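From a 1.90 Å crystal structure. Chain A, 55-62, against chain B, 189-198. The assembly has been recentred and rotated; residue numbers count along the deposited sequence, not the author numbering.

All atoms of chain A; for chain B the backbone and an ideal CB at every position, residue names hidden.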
# COMPACT_ATOMS: atom_id res chain seq x y z
N TRP A 55 -10.92 -1.50 -3.29
CA TRP A 55 -10.44 -0.54 -4.30
C TRP A 55 -11.26 -0.52 -5.59
O TRP A 55 -11.76 -1.55 -6.06
CB TRP A 55 -8.98 -0.83 -4.67
CG TRP A 55 -8.71 -2.31 -4.84
CD1 TRP A 55 -9.06 -3.11 -5.89
CD2 TRP A 55 -8.06 -3.16 -3.89
NE1 TRP A 55 -8.67 -4.40 -5.64
CE2 TRP A 55 -8.05 -4.46 -4.42
CE3 TRP A 55 -7.50 -2.94 -2.62
CZ2 TRP A 55 -7.46 -5.53 -3.76
CZ3 TRP A 55 -6.94 -3.99 -1.97
CH2 TRP A 55 -6.93 -5.28 -2.53
N ARG A 56 -11.37 0.67 -6.17
CA ARG A 56 -11.84 0.86 -7.52
C ARG A 56 -10.91 1.86 -8.21
O ARG A 56 -10.29 2.71 -7.55
CB ARG A 56 -13.27 1.40 -7.54
CG ARG A 56 -14.27 0.58 -6.76
CD ARG A 56 -14.58 -0.75 -7.42
NE ARG A 56 -15.69 -1.41 -6.74
CZ ARG A 56 -15.57 -2.22 -5.67
NH1 ARG A 56 -14.38 -2.49 -5.14
NH2 ARG A 56 -16.64 -2.75 -5.12
N PHE A 57 -10.84 1.77 -9.54
CA PHE A 57 -10.01 2.67 -10.37
C PHE A 57 -10.83 3.23 -11.53
O PHE A 57 -11.41 2.48 -12.33
CB PHE A 57 -8.81 1.92 -10.93
CG PHE A 57 -8.11 1.09 -9.90
CD1 PHE A 57 -7.27 1.68 -8.99
CD2 PHE A 57 -8.32 -0.28 -9.83
CE1 PHE A 57 -6.64 0.93 -8.02
CE2 PHE A 57 -7.70 -1.04 -8.83
CZ PHE A 57 -6.85 -0.42 -7.94
N VAL A 58 -10.86 4.56 -11.64
CA VAL A 58 -11.50 5.21 -12.79
C VAL A 58 -10.38 5.92 -13.55
O VAL A 58 -9.68 6.77 -13.01
CB VAL A 58 -12.62 6.16 -12.34
CG1 VAL A 58 -13.33 6.78 -13.53
CG2 VAL A 58 -13.62 5.37 -11.47
N TYR A 59 -10.19 5.53 -14.80
CA TYR A 59 -9.02 5.94 -15.57
C TYR A 59 -9.34 6.52 -16.95
O TYR A 59 -10.40 6.26 -17.53
CB TYR A 59 -8.06 4.76 -15.70
CG TYR A 59 -8.57 3.61 -16.54
CD1 TYR A 59 -8.42 3.60 -17.93
CD2 TYR A 59 -9.23 2.53 -15.95
CE1 TYR A 59 -8.90 2.54 -18.70
CE2 TYR A 59 -9.70 1.48 -16.70
CZ TYR A 59 -9.54 1.49 -18.07
OH TYR A 59 -10.00 0.43 -18.81
N ALA A 60 -8.39 7.29 -17.46
CA ALA A 60 -8.44 7.87 -18.80
C ALA A 60 -7.03 7.92 -19.40
O ALA A 60 -6.07 8.28 -18.72
CB ALA A 60 -9.04 9.26 -18.74
N HIS A 61 -6.92 7.53 -20.67
CA HIS A 61 -5.68 7.72 -21.44
C HIS A 61 -5.61 9.13 -22.00
O HIS A 61 -6.63 9.79 -22.23
CB HIS A 61 -5.62 6.74 -22.60
CG HIS A 61 -5.29 5.33 -22.20
ND1 HIS A 61 -4.00 4.84 -22.18
CD2 HIS A 61 -6.10 4.31 -21.82
CE1 HIS A 61 -4.03 3.58 -21.79
NE2 HIS A 61 -5.29 3.23 -21.58
N LYS A 62 -4.39 9.57 -22.27
CA LYS A 62 -4.14 10.86 -22.91
C LYS A 62 -4.98 11.11 -24.17
O LYS A 62 -5.37 12.26 -24.42
CB LYS A 62 -2.66 10.99 -23.25
CG LYS A 62 -2.13 12.37 -23.00
CD LYS A 62 -1.37 12.88 -24.18
CE LYS A 62 -0.74 14.22 -23.85
NZ LYS A 62 -0.45 14.26 -22.39
N UNK B 189 -13.49 -3.89 -11.08
CA UNK B 189 -12.94 -2.82 -10.25
C UNK B 189 -12.23 -1.68 -11.01
O UNK B 189 -11.96 -0.64 -10.40
CB UNK B 189 -11.95 -3.44 -9.26
N UNK B 190 -11.92 -1.89 -12.29
CA UNK B 190 -11.26 -0.89 -13.12
C UNK B 190 -12.20 -0.39 -14.21
O UNK B 190 -12.66 -1.17 -15.06
CB UNK B 190 -9.99 -1.47 -13.74
N UNK B 191 -12.50 0.90 -14.18
CA UNK B 191 -13.48 1.49 -15.08
C UNK B 191 -12.86 2.63 -15.89
O UNK B 191 -12.27 3.55 -15.33
CB UNK B 191 -14.69 2.00 -14.29
N UNK B 192 -13.03 2.57 -17.21
CA UNK B 192 -12.56 3.64 -18.08
C UNK B 192 -13.55 4.80 -18.14
O UNK B 192 -14.75 4.59 -18.36
CB UNK B 192 -12.31 3.10 -19.49
N UNK B 193 -13.05 6.01 -17.94
CA UNK B 193 -13.83 7.22 -18.21
C UNK B 193 -14.76 7.65 -17.08
O UNK B 193 -14.79 8.81 -16.70
CB UNK B 193 -14.66 7.01 -19.48
N UNK B 194 -15.55 6.70 -16.57
CA UNK B 194 -16.54 6.98 -15.53
C UNK B 194 -16.67 5.75 -14.65
O UNK B 194 -16.43 4.64 -15.10
CB UNK B 194 -17.89 7.37 -16.13
N UNK B 195 -17.10 5.96 -13.40
CA UNK B 195 -17.41 4.83 -12.52
C UNK B 195 -18.65 4.13 -13.06
O UNK B 195 -19.73 4.73 -13.11
CB UNK B 195 -17.62 5.29 -11.08
N UNK B 196 -18.49 2.87 -13.48
CA UNK B 196 -19.58 2.11 -14.09
C UNK B 196 -19.89 0.80 -13.38
O UNK B 196 -20.69 -0.00 -13.85
CB UNK B 196 -19.24 1.82 -15.55
N UNK B 197 -19.27 0.58 -12.22
CA UNK B 197 -19.37 -0.71 -11.55
C UNK B 197 -20.65 -0.89 -10.75
O UNK B 197 -21.49 0.00 -10.69
CB UNK B 197 -18.17 -0.90 -10.62
N UNK B 198 -20.75 -2.06 -10.14
CA UNK B 198 -21.75 -2.42 -9.11
C UNK B 198 -22.81 -3.32 -9.70
O UNK B 198 -22.56 -4.51 -9.88
CB UNK B 198 -22.40 -1.17 -8.51

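Chain B pairs parallel with the chain A strand at 190-192; backbone hydrogen bonds run from 189 to 193.

Position 189 accepts a hydrogen bond at O from F57(A) N (2.8 Å). Its CB points sideways, 3.7 Å from W55(A) O. The nearby indole and phenyl rings suit a modest apolar side chain. The residue is V189(B). Its CG2 lies 4.3 Å from W55(A) CD1, at the indole edge.

At position 190 the CB lies on the sheet face of F57(A) and Y59(A), 4.4 Å from F57(A) CD2 and 4.2 Å from Y59(A) CE2. Two rings this near favour a small side chain. It is A190(B). Its O accepts from a water that also hydrogen-bonds Y59(A) OH.

Position 191 turns to the face of V58(A). Its N donates to F57(A) O (2.7 Å), and its O accepts from Y59(A) N (2.9 Å). V58(A) and the aliphatic part of R56(A) would suit a branched aliphatic or an aromatic. The residue is F191(B). V58(A) CG2 meets its ring edge, 4.2 Å from F191(B) CD2.

At position 192 the ideal CB is tight, 3.5 Å from Y59(A) CZ. A flexible chain, polar or charged, could pass the ring toward H61(A). E192(B) does so. Its CA sits over the Y59(A) ring face in a CH-pi contact, 3.8 Å from the centroid. Its OE2 accepts from a water that accepts from H61(A) N.

Position 193 has phi 84°, which favours glycine, and its N donates to Y59(A) O (2.7 Å). It is G193(B).

Position 194 points away from chain A, so many residues would fit. It is R194(B).

Position 195 has its CB 4.0 Å from V58(A) CG2, with the R56(A) side chain beyond. An apolar residue suits it. F195(B) brings CE1 to 3.8 Å from R56(A) CG.

The CB at 196 has nothing of chain A within 5.5 Å, so chain A sets no preference. T196(B) makes no contact.

Position 197 points toward chain A. Chain A alone leaves room for a small residue, but the ideal CB at 197 would lie 2.2 Å from F191(B) CZ, so glycine suits. It is G197(B).

Position 198 starts beyond reach of chain A. The R56(A) guanidinium would suit an acidic or neutral polar chain that bent back. Instead K198(B) brings NZ to 3.1 Å from R56(A) NE, a close pair of like charges and no hydrogen bond.

Chain B (189-198) VAFEGRFTGK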
# COMPACT_ATOMS: atom_id res chain seq x y z
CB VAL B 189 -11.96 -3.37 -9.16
CG1 VAL B 189 -12.66 -4.36 -8.27
CG2 VAL B 189 -10.70 -3.98 -9.78
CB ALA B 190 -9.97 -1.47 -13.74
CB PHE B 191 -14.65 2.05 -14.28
CG PHE B 191 -15.15 1.12 -13.21
CD1 PHE B 191 -15.47 -0.20 -13.50
CD2 PHE B 191 -15.30 1.57 -11.92
CE1 PHE B 191 -15.94 -1.04 -12.52
CE2 PHE B 191 -15.77 0.72 -10.93
CZ PHE B 191 -16.09 -0.59 -11.25
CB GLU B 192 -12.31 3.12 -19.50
CG GLU B 192 -11.49 4.09 -20.34
CD GLU B 192 -10.99 3.48 -21.66
OE1 GLU B 192 -11.78 2.78 -22.33
OE2 GLU B 192 -9.82 3.75 -22.03
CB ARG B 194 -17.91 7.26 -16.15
CG ARG B 194 -17.99 8.49 -17.02
CD ARG B 194 -17.99 9.78 -16.21
NE ARG B 194 -18.39 10.92 -17.04
CZ ARG B 194 -17.59 11.56 -17.88
NH1 ARG B 194 -16.31 11.20 -18.01
NH2 ARG B 194 -18.05 12.58 -18.59
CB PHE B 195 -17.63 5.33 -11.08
CG PHE B 195 -17.65 4.23 -10.04
CD1 PHE B 195 -16.66 4.16 -9.08
CD2 PHE B 195 -18.68 3.30 -10.00
CE1 PHE B 195 -16.68 3.15 -8.11
CE2 PHE B 195 -18.71 2.29 -9.03
CZ PHE B 195 -17.70 2.23 -8.09
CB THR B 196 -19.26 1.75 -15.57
OG1 THR B 196 -18.00 1.09 -15.64
CG2 THR B 196 -19.26 2.98 -16.43
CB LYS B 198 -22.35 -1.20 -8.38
CG LYS B 198 -21.33 -0.16 -7.87
CD LYS B 198 -20.57 -0.59 -6.65
CE LYS B 198 -19.37 -1.54 -6.90
NZ LYS B 198 -18.47 -1.31 -8.03
O HOH W 1 -11.21 -1.73 -17.22
O HOH W 2 -9.12 6.30 -21.97
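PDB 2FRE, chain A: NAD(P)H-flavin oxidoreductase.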